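Local coordinates for protein putative isomerase (Sinorhizobium meliloti, PDB 2PPG) that is a putative isomerase of undetermined specificity, built like the enolase superfamily with a capping N-terminal domain and a TIM-barrel-like C-terminal domain, at residues H275-V278 against P279-R283; K232-P236 against H237-F241; D85-L88 against A89-I93. All coordinates share one frame; numbering follows the deposited sequence.

Contact 1: H275-V278 against P279-R283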
ATOM      1  N   HIS A 275      -2.642  22.669   6.058  1.00 35.50           N
ATOM      2  CA  HIS A 275      -3.269  21.730   5.127  1.00 35.10           C
ATOM      3  C   HIS A 275      -2.385  21.426   3.916  1.00 34.65           C
ATOM      4  O   HIS A 275      -2.287  20.278   3.496  1.00 35.47           O
ATOM      5  CB  HIS A 275      -4.661  22.214   4.717  1.00 32.76           C
ATOM      6  CG  HIS A 275      -5.596  22.355   5.874  1.00 38.16           C
ATOM      7  ND1 HIS A 275      -5.971  21.286   6.660  1.00 41.68           N
ATOM      8  CD2 HIS A 275      -6.210  23.442   6.399  1.00 40.92           C
ATOM      9  CE1 HIS A 275      -6.782  21.707   7.616  1.00 42.16           C
ATOM     10  NE2 HIS A 275      -6.945  23.011   7.478  1.00 43.97           N
ATOM     11  N   ASP A 276      -1.718  22.442   3.381  1.00 34.13           N
ATOM     12  CA  ASP A 276      -0.747  22.224   2.308  1.00 35.63           C
ATOM     13  C   ASP A 276       0.334  21.236   2.707  1.00 33.83           C
ATOM     14  O   ASP A 276       0.834  20.509   1.865  1.00 33.96           O
ATOM     15  CB  ASP A 276      -0.106  23.544   1.866  1.00 36.02           C
ATOM     16  CG  ASP A 276      -1.122  24.531   1.360  1.00 36.54           C
ATOM     17  OD1 ASP A 276      -2.114  24.087   0.760  1.00 37.58           O
ATOM     18  OD2 ASP A 276      -0.946  25.748   1.563  1.00 40.74           O
HETATM   19  N   MSE A 277       0.672  21.199   3.998  1.00 35.92           N
HETATM   20  CA  MSE A 277       1.754  20.336   4.500  1.00 39.10           C
HETATM   21  C   MSE A 277       1.463  18.830   4.516  1.00 36.73           C
HETATM   22  O   MSE A 277       2.322  18.022   4.162  1.00 33.50           O
HETATM   23  CB  MSE A 277       2.163  20.764   5.904  1.00 37.47           C
HETATM   24  CG  MSE A 277       3.474  20.162   6.313  1.00 38.58           C
HETATM   25 SE   MSE A 277       4.257  20.907   7.925  1.00 48.84          SE
HETATM   26  CE  MSE A 277       5.864  19.771   8.025  1.00 38.95           C
ATOM     27  N   VAL A 278       0.256  18.475   4.949  1.00 36.56           N
ATOM     28  CA  VAL A 278      -0.163  17.083   5.125  1.00 38.25           C
ATOM     29  C   VAL A 278       0.206  16.126   3.973  1.00 39.31           C
ATOM     30  O   VAL A 278       0.859  15.106   4.203  1.00 39.30           O
ATOM     31  CB  VAL A 278      -1.679  17.013   5.419  1.00 38.36           C
ATOM     32  CG1 VAL A 278      -2.145  15.573   5.592  1.00 37.53           C
ATOM     33  CG2 VAL A 278      -1.991  17.831   6.651  1.00 39.06           C
ATOM     34  N   PRO A 279      -0.203  16.451   2.734  1.00 37.91           N
ATOM     35  CA  PRO A 279       0.103  15.551   1.630  1.00 36.57           C
ATOM     36  C   PRO A 279       1.587  15.327   1.442  1.00 35.53           C
ATOM     37  O   PRO A 279       2.005  14.207   1.153  1.00 42.69           O
ATOM     38  CB  PRO A 279      -0.471  16.287   0.425  1.00 38.93           C
ATOM     39  CG  PRO A 279      -1.583  17.109   1.008  1.00 38.52           C
ATOM     40  CD  PRO A 279      -0.965  17.622   2.266  1.00 36.90           C
ATOM     41  N   ARG A 280       2.387  16.366   1.630  1.00 33.66           N
ATOM     42  CA  ARG A 280       3.831  16.230   1.455  1.00 35.75           C
ATOM     43  C   ARG A 280       4.506  15.360   2.526  1.00 38.38           C
ATOM     44  O   ARG A 280       5.438  14.621   2.206  1.00 38.74           O
ATOM     45  CB  ARG A 280       4.522  17.597   1.331  1.00 34.30           C
ATOM     46  CG  ARG A 280       4.332  18.301  -0.035  1.00 32.20           C
ATOM     47  CD  ARG A 280       3.000  19.047  -0.123  1.00 31.46           C
ATOM     48  NE  ARG A 280       2.853  19.832  -1.350  1.00 32.46           N
ATOM     49  CZ  ARG A 280       1.747  20.487  -1.698  1.00 29.90           C
ATOM     50  NH1 ARG A 280       0.677  20.464  -0.921  1.00 31.95           N
ATOM     51  NH2 ARG A 280       1.705  21.167  -2.833  1.00 31.82           N
ATOM     52  N   VAL A 281       4.056  15.437   3.785  1.00 39.18           N
ATOM     53  CA  VAL A 281       4.642  14.562   4.810  1.00 38.68           C
ATOM     54  C   VAL A 281       4.106  13.142   4.670  1.00 36.43           C
ATOM     55  O   VAL A 281       4.849  12.170   4.848  1.00 32.34           O
ATOM     56  CB  VAL A 281       4.498  15.083   6.281  1.00 41.66           C
ATOM     57  CG1 VAL A 281       4.323  16.587   6.319  1.00 39.57           C
ATOM     58  CG2 VAL A 281       3.383  14.373   7.025  1.00 40.11           C
ATOM     59  N   ALA A 282       2.830  13.034   4.303  1.00 33.55           N
ATOM     60  CA  ALA A 282       2.211  11.742   4.023  1.00 32.99           C
ATOM     61  C   ALA A 282       3.028  10.971   3.002  1.00 32.84           C
ATOM     62  O   ALA A 282       3.219   9.776   3.148  1.00 35.02           O
ATOM     63  CB  ALA A 282       0.766  11.917   3.537  1.00 31.40           C
ATOM     64  N   ARG A 283       3.534  11.654   1.978  1.00 34.80           N
ATOM     65  CA  ARG A 283       4.354  10.979   0.969  1.00 33.44           C
ATOM     66  C   ARG A 283       5.843  10.890   1.318  1.00 32.85           C
ATOM     67  O   ARG A 283       6.653  10.538   0.460  1.00 29.26           O
ATOM     68  CB  ARG A 283       4.166  11.619  -0.405  1.00 33.43           C
ATOM     69  CG  ARG A 283       2.839  11.291  -1.078  1.00 40.53           C
ATOM     70  CD  ARG A 283       2.752   9.829  -1.542  1.00 45.01           C
ATOM     71  NE  ARG A 283       3.814   9.415  -2.472  1.00 49.17           N
ATOM     72  CZ  ARG A 283       3.834   9.706  -3.776  1.00 50.65           C
ATOM     73  NH1 ARG A 283       2.857  10.437  -4.307  1.00 47.57           N
ATOM     74  NH2 ARG A 283       4.833   9.276  -4.553  1.00 48.00           N
TER
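The flat guanidinium group of Arg280 meets the backbone carbonyl of Asp276 one helical turn earlier. Its NH1 donates to Asp276 O at 2.8 Å. The oxygen lies obliquely to the group, 31° out of the guanidinium plane. The donor, in turn, sits in the carbonyl plane on a lone pair. The N-H...O angle is a bent 133°. Arg280 gets there by folding back: CG lies beside the backbone N, and a bend at chi2 (82°) turns the chain toward the preceding turn. Its CD also rests 3.3 Å from Asp276 O. The other terminal nitrogen, NH2, bonds to Thr248 O, so two carbonyls fix the rotation of the group. The Asp276 carboxylate does not pair with it; OD2 takes the backbone N-H groups of Arg272 and Thr273 before the helix.

Pro279 has no N-H to give to His275 O, and the helix is kinked here. The CD of Pro279 packs 3.2 Å from His275 O, where a helical donor would otherwise stand. Asp276 O, in turn, is taken by the Arg280 side chain. From Val281 on, regular bonding is back: Val281 N donates to Met277 O and Ala282 N to Val278 O, the latter at 2.9 Å. On the inner side, CG of selenomethionine Met277 touches CG1 of Val281 at 3.7 Å.

Residues 275-282 make up nearly all of helix 274-282, in the beta-alpha-beta unit between strands 264-267 and 288-289 of the barrel. Val310 of a second subunit packs on His275 and Val278. Met277, Val278 and Val281 face helix 293-310, whereas Pro279 and Arg280 lie against helix 251-260.

Contact 2: K232-P236 against H237-F241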
ATOM      1  N   LYS A 232      22.584  15.043  -7.528  1.00 38.43           N
ATOM      2  CA  LYS A 232      23.662  14.061  -7.525  1.00 40.65           C
ATOM      3  C   LYS A 232      24.955  14.620  -8.097  1.00 42.37           C
ATOM      4  O   LYS A 232      26.032  14.112  -7.797  1.00 43.15           O
ATOM      5  CB  LYS A 232      23.262  12.796  -8.292  1.00 41.36           C
ATOM      6  CG  LYS A 232      22.356  11.847  -7.506  1.00 44.32           C
ATOM      7  CD  LYS A 232      22.450  10.425  -8.040  1.00 45.66           C
ATOM      8  CE  LYS A 232      21.500   9.469  -7.317  1.00 46.99           C
ATOM      9  NZ  LYS A 232      21.717   9.409  -5.847  1.00 46.78           N
ATOM     10  N   ALA A 233      24.846  15.669  -8.908  1.00 41.85           N
ATOM     11  CA  ALA A 233      26.022  16.295  -9.492  1.00 44.20           C
ATOM     12  C   ALA A 233      26.706  17.196  -8.465  1.00 48.13           C
ATOM     13  O   ALA A 233      27.917  17.415  -8.523  1.00 50.78           O
ATOM     14  CB  ALA A 233      25.637  17.087 -10.725  1.00 39.61           C
HETATM   15  N   MSE A 234      25.910  17.701  -7.526  1.00 49.32           N
HETATM   16  CA  MSE A 234      26.357  18.640  -6.509  1.00 48.48           C
HETATM   17  C   MSE A 234      26.831  17.943  -5.241  1.00 45.09           C
HETATM   18  O   MSE A 234      27.582  18.523  -4.463  1.00 48.42           O
HETATM   19  CB  MSE A 234      25.213  19.586  -6.135  1.00 48.74           C
HETATM   20  CG  MSE A 234      24.930  20.678  -7.135  1.00 52.12           C
HETATM   21 SE   MSE A 234      23.496  21.891  -6.536  1.00 57.95          SE
HETATM   22  CE  MSE A 234      21.970  20.726  -6.817  1.00 50.93           C
ATOM     23  N   GLU A 235      26.380  16.711  -5.030  1.00 42.07           N
ATOM     24  CA  GLU A 235      26.643  15.978  -3.787  1.00 41.48           C
ATOM     25  C   GLU A 235      28.111  15.665  -3.467  1.00 41.65           C
ATOM     26  O   GLU A 235      28.498  15.716  -2.304  1.00 45.20           O
ATOM     27  CB  GLU A 235      25.776  14.709  -3.694  1.00 42.05           C
ATOM     28  CG  GLU A 235      24.390  14.964  -3.101  1.00 41.20           C
ATOM     29  CD  GLU A 235      23.418  13.786  -3.248  1.00 42.55           C
ATOM     30  OE1 GLU A 235      23.359  13.174  -4.329  1.00 45.56           O
ATOM     31  OE2 GLU A 235      22.686  13.478  -2.285  1.00 43.29           O
ATOM     32  N   PRO A 236      28.935  15.328  -4.475  1.00 42.76           N
ATOM     33  CA  PRO A 236      30.355  15.156  -4.144  1.00 41.35           C
ATOM     34  C   PRO A 236      30.979  16.386  -3.464  1.00 40.48           C
ATOM     35  O   PRO A 236      31.947  16.249  -2.712  1.00 41.93           O
ATOM     36  CB  PRO A 236      31.015  14.892  -5.510  1.00 42.23           C
ATOM     37  CG  PRO A 236      29.992  15.256  -6.543  1.00 43.32           C
ATOM     38  CD  PRO A 236      28.666  15.047  -5.897  1.00 45.92           C
ATOM     39  N   HIS A 237      30.413  17.566  -3.712  1.00 36.69           N
ATOM     40  CA  HIS A 237      30.873  18.806  -3.083  1.00 34.25           C
ATOM     41  C   HIS A 237      30.305  19.108  -1.681  1.00 34.10           C
ATOM     42  O   HIS A 237      30.773  20.021  -1.009  1.00 31.04           O
ATOM     43  CB  HIS A 237      30.641  19.977  -4.030  1.00 35.75           C
ATOM     44  CG  HIS A 237      31.252  19.763  -5.370  1.00 42.61           C
ATOM     45  ND1 HIS A 237      32.613  19.627  -5.547  1.00 45.03           N
ATOM     46  CD2 HIS A 237      30.693  19.608  -6.593  1.00 45.39           C
ATOM     47  CE1 HIS A 237      32.867  19.414  -6.827  1.00 45.28           C
ATOM     48  NE2 HIS A 237      31.720  19.399  -7.483  1.00 46.15           N
ATOM     49  N   GLY A 238      29.315  18.342  -1.239  1.00 34.76           N
ATOM     50  CA  GLY A 238      28.803  18.462   0.126  1.00 38.82           C
ATOM     51  C   GLY A 238      27.567  19.339   0.215  1.00 37.91           C
ATOM     52  O   GLY A 238      27.650  20.499   0.617  1.00 38.04           O
ATOM     53  N   LEU A 239      26.419  18.774  -0.155  1.00 34.23           N
ATOM     54  CA  LEU A 239      25.173  19.544  -0.259  1.00 33.03           C
ATOM     55  C   LEU A 239      24.342  19.476   1.025  1.00 30.08           C
ATOM     56  O   LEU A 239      23.942  18.400   1.463  1.00 33.38           O
ATOM     57  CB  LEU A 239      24.360  19.108  -1.499  1.00 29.51           C
ATOM     58  CG  LEU A 239      23.112  19.893  -1.942  1.00 29.85           C
ATOM     59  CD1 LEU A 239      23.353  21.378  -2.236  1.00 25.08           C
ATOM     60  CD2 LEU A 239      22.470  19.215  -3.138  1.00 30.97           C
ATOM     61  N   TRP A 240      24.118  20.644   1.622  1.00 28.82           N
ATOM     62  CA  TRP A 240      23.321  20.813   2.838  1.00 23.71           C
ATOM     63  C   TRP A 240      21.850  20.492   2.577  1.00 26.24           C
ATOM     64  O   TRP A 240      21.301  19.567   3.175  1.00 24.31           O
ATOM     65  CB  TRP A 240      23.481  22.251   3.333  1.00 26.55           C
ATOM     66  CG  TRP A 240      22.740  22.600   4.586  1.00 27.29           C
ATOM     67  CD1 TRP A 240      22.307  21.741   5.571  1.00 25.01           C
ATOM     68  CD2 TRP A 240      22.380  23.916   5.015  1.00 28.29           C
ATOM     69  NE1 TRP A 240      21.670  22.442   6.560  1.00 25.08           N
ATOM     70  CE2 TRP A 240      21.708  23.781   6.253  1.00 30.29           C
ATOM     71  CE3 TRP A 240      22.544  25.196   4.469  1.00 27.19           C
ATOM     72  CZ2 TRP A 240      21.206  24.884   6.953  1.00 27.84           C
ATOM     73  CZ3 TRP A 240      22.045  26.287   5.167  1.00 27.18           C
ATOM     74  CH2 TRP A 240      21.384  26.124   6.395  1.00 26.12           C
ATOM     75  N   PHE A 241      21.208  21.239   1.685  1.00 25.95           N
ATOM     76  CA  PHE A 241      19.850  20.874   1.286  1.00 27.44           C
ATOM     77  C   PHE A 241      19.413  21.342  -0.102  1.00 27.58           C
ATOM     78  O   PHE A 241      19.911  22.334  -0.625  1.00 27.40           O
ATOM     79  CB  PHE A 241      18.827  21.274   2.350  1.00 26.86           C
ATOM     80  CG  PHE A 241      18.669  22.767   2.550  1.00 29.42           C
ATOM     81  CD1 PHE A 241      17.922  23.538   1.658  1.00 30.04           C
ATOM     82  CD2 PHE A 241      19.203  23.390   3.677  1.00 27.26           C
ATOM     83  CE1 PHE A 241      17.751  24.914   1.866  1.00 29.73           C
ATOM     84  CE2 PHE A 241      19.027  24.762   3.899  1.00 24.26           C
ATOM     85  CZ  PHE A 241      18.303  25.523   3.000  1.00 24.70           C
TER
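Met234 and Glu235 meet His237 and Gly238 where helix 224-234 of the barrel domain gives way to the loop leading to strand 241-243. This is an alpha-to-beta connection of the TIM-barrel-like fold.

Two backbone hydrogen bonds make the turn. His237 N donates to Met234 O at 3.1 Å, and Gly238 N to Glu235 O at 2.9 Å. Each spans three residues, tighter than the alpha-helical spacing. Both donors stand well above the carbonyl planes, the second by 62°. Gly238 then adopts a positive phi of 97°. At its backbone angles a CB would press on the preceding carbonyl oxygen, so the lack of a side chain lets the chain turn here.

Arg205 bonds to the carbonyls of His237 and Gly238, tying the turn to helix 197-208. The carboxylate of Glu235 leaves the contact, and its OE2 bonds to Thr263 OG1.

The His237 ring lies oblique to the nearby carbonyls. Its CB lies 3.4 Å from Met234 O; with CG beside the backbone N (chi1 -54°), CD2 comes to 4.0 Å from Ala233 O.

Apolar contact comes from selenomethionine Met234 and Leu239. Met234 is buried and also touches Phe188 and Cys216 of the barrel strands. Leu239 points back toward the helix. One branch does the touching: Leu239 CD2 meets Met234 CE at 4.0 Å and Met234 CB at 4.1 Å.

Contact 3: D85-L88 against A89-I93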
ATOM      1  N   ASP A  85      -9.722  45.687   3.444  1.00 33.71           N
ATOM      2  CA  ASP A  85     -10.564  46.855   3.717  1.00 34.91           C
ATOM      3  C   ASP A  85     -12.053  46.643   3.442  1.00 35.05           C
ATOM      4  O   ASP A  85     -12.900  47.197   4.141  1.00 31.86           O
ATOM      5  CB  ASP A  85     -10.036  48.067   2.959  1.00 37.49           C
ATOM      6  CG  ASP A  85      -8.666  48.503   3.460  1.00 43.03           C
ATOM      7  OD1 ASP A  85      -8.370  48.279   4.656  1.00 44.76           O
ATOM      8  OD2 ASP A  85      -7.887  49.059   2.662  1.00 44.81           O
ATOM      9  N   ASP A  86     -12.360  45.833   2.426  1.00 34.79           N
ATOM     10  CA  ASP A  86     -13.734  45.635   1.988  1.00 33.89           C
ATOM     11  C   ASP A  86     -14.434  44.527   2.776  1.00 34.69           C
ATOM     12  O   ASP A  86     -15.634  44.624   3.086  1.00 33.12           O
ATOM     13  CB  ASP A  86     -13.786  45.334   0.484  1.00 32.09           C
ATOM     14  CG  ASP A  86     -15.209  45.205  -0.033  1.00 31.81           C
ATOM     15  OD1 ASP A  86     -16.036  46.101   0.238  1.00 35.21           O
ATOM     16  OD2 ASP A  86     -15.513  44.201  -0.705  1.00 34.03           O
ATOM     17  N   LEU A  87     -13.688  43.479   3.108  1.00 30.22           N
ATOM     18  CA  LEU A  87     -14.278  42.336   3.788  1.00 27.00           C
ATOM     19  C   LEU A  87     -13.813  42.157   5.224  1.00 30.64           C
ATOM     20  O   LEU A  87     -14.633  42.169   6.144  1.00 32.81           O
ATOM     21  CB  LEU A  87     -14.029  41.055   2.994  1.00 25.07           C
ATOM     22  CG  LEU A  87     -14.490  39.771   3.674  1.00 24.55           C
ATOM     23  CD1 LEU A  87     -16.028  39.714   3.783  1.00 28.20           C
ATOM     24  CD2 LEU A  87     -13.939  38.552   2.958  1.00 23.27           C
ATOM     25  N   LEU A  88     -12.508  41.997   5.420  1.00 30.24           N
ATOM     26  CA  LEU A  88     -11.997  41.484   6.694  1.00 31.21           C
ATOM     27  C   LEU A  88     -12.114  42.430   7.877  1.00 32.40           C
ATOM     28  O   LEU A  88     -12.445  42.009   8.987  1.00 35.32           O
ATOM     29  CB  LEU A  88     -10.551  41.028   6.542  1.00 29.71           C
ATOM     30  CG  LEU A  88     -10.328  39.883   5.563  1.00 25.45           C
ATOM     31  CD1 LEU A  88      -8.856  39.556   5.549  1.00 31.48           C
ATOM     32  CD2 LEU A  88     -11.148  38.672   5.960  1.00 27.91           C
ATOM     33  N   ALA A  89     -11.845  43.706   7.636  1.00 32.68           N
ATOM     34  CA  ALA A  89     -11.821  44.706   8.693  1.00 32.09           C
ATOM     35  C   ALA A  89     -13.087  44.675   9.559  1.00 34.71           C
ATOM     36  O   ALA A  89     -13.002  44.598  10.787  1.00 36.61           O
ATOM     37  CB  ALA A  89     -11.598  46.094   8.102  1.00 26.60           C
ATOM     38  N   ASP A  90     -14.252  44.713   8.924  1.00 32.60           N
ATOM     39  CA  ASP A  90     -15.500  44.780   9.665  1.00 34.48           C
ATOM     40  C   ASP A  90     -15.854  43.496  10.406  1.00 35.13           C
ATOM     41  O   ASP A  90     -16.746  43.493  11.257  1.00 35.61           O
ATOM     42  CB  ASP A  90     -16.644  45.251   8.764  1.00 40.58           C
ATOM     43  CG  ASP A  90     -16.523  46.726   8.408  1.00 44.72           C
ATOM     44  OD1 ASP A  90     -16.237  47.525   9.323  1.00 48.07           O
ATOM     45  OD2 ASP A  90     -16.692  47.087   7.222  1.00 47.21           O
ATOM     46  N   PHE A  91     -15.144  42.413  10.108  1.00 34.74           N
ATOM     47  CA  PHE A  91     -15.314  41.180  10.873  1.00 30.75           C
ATOM     48  C   PHE A  91     -14.253  41.014  11.931  1.00 29.71           C
ATOM     49  O   PHE A  91     -14.295  40.071  12.713  1.00 30.20           O
ATOM     50  CB  PHE A  91     -15.399  39.962   9.951  1.00 31.65           C
ATOM     51  CG  PHE A  91     -16.689  39.896   9.208  1.00 33.43           C
ATOM     52  CD1 PHE A  91     -17.853  39.504   9.859  1.00 33.11           C
ATOM     53  CD2 PHE A  91     -16.758  40.285   7.875  1.00 33.95           C
ATOM     54  CE1 PHE A  91     -19.064  39.474   9.185  1.00 36.12           C
ATOM     55  CE2 PHE A  91     -17.963  40.249   7.187  1.00 35.50           C
ATOM     56  CZ  PHE A  91     -19.119  39.849   7.844  1.00 35.44           C
ATOM     57  N   THR A  92     -13.317  41.959  11.972  1.00 31.33           N
ATOM     58  CA  THR A  92     -12.259  41.959  12.970  1.00 30.16           C
ATOM     59  C   THR A  92     -12.479  43.042  14.039  1.00 30.66           C
ATOM     60  O   THR A  92     -12.226  42.816  15.225  1.00 26.72           O
ATOM     61  CB  THR A  92     -10.876  42.084  12.300  1.00 32.15           C
ATOM     62  OG1 THR A  92     -10.827  41.218  11.152  1.00 28.90           O
ATOM     63  CG2 THR A  92      -9.752  41.704  13.283  1.00 28.61           C
ATOM     64  N   ILE A  93     -12.975  44.207  13.625  1.00 33.18           N
ATOM     65  CA  ILE A  93     -13.414  45.228  14.579  1.00 32.54           C
ATOM     66  C   ILE A  93     -14.357  44.596  15.605  1.00 31.58           C
ATOM     67  O   ILE A  93     -15.202  43.779  15.250  1.00 34.35           O
ATOM     68  CB  ILE A  93     -14.123  46.395  13.861  1.00 34.03           C
ATOM     69  CG1 ILE A  93     -13.140  47.152  12.957  1.00 37.18           C
ATOM     70  CG2 ILE A  93     -14.753  47.358  14.866  1.00 33.20           C
ATOM     71  CD1 ILE A  93     -13.829  48.095  11.951  1.00 34.45           C
TER
HETATM   72  O   HOH W   1     -14.109  45.616   6.117  1.00 33.45           O
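The last turns of helix 77-92, in the N-terminal capping domain, bring Leu87 and Leu88 against Phe91 and Thr92. The helix is irregular here. It widens into a pi-type turn at 85-88, and its bonding is weak from residue 89.

Leu88 O is gripped by two donors. Phe91 N reaches it at 3.0 Å with an N-H...O angle of 139°, and the hydroxyl OG1 of Thr92 donates to it at 2.8 Å. They approach from opposite faces of the carbonyl plane, each well out of it. Thr92 OG1 lies beside its own backbone N (chi1 -44°), and this turns the hydroxyl back along the helix to the carbonyl. A buried side-chain hydroxyl is satisfied in the process. Ala89 O likewise takes two donors, the amides of Thr92 and Ile93, as the helix closes.

The amide of Asp90 makes no bond to the previous turn. A water stands in: it accepts from Asp90 N at 3.0 Å and donates to Asp85 O at 2.8 Å. It also reaches Asp90 OD2 in a weak bond.

The Phe91 ring turns an edge to the backbone, with Leu87 O near its plane and 3.3 Å from CD2. Leu87 CD1 also touches Phe91 CE2 at 4.0 Å.

A third subunit covers one side: its Tyr38 bonds to Asp86, and its Val75 and Asn34 pack on Leu87 and Phe91. Asp85 bonds to His391, near the C-terminus, and to Ser12 on strand 7-17. Leu88 packs on Tyr121, Ala124, Leu125 and Ile128 of helix 119-140, while Leu107 of helix 100-109 touches Leu88, Phe91 and Thr92.

The three contacts are separate helix-end features, and none touches another. Contact 3 belongs to the N-terminal capping domain; contacts 1 and 2 lie in the barrel domain, later in the chain. Contacts 2 and 3 sit on opposite sides of the chain's centre, with centres 48 Å apart. Contact 1 lies closer to each than they lie to one another, its centre 26 Å from that of contact 2 and 31 Å from that of contact 3. Nearest atoms of contacts 1 and 2 are still about 14 Å apart. Helix 251-260 and its flanking loops link these two indirectly: Ile251 and Leu254 touch contact 1, while Ser260 and Thr263 bond to contact 2. All three contacts also approach neighbouring subunits.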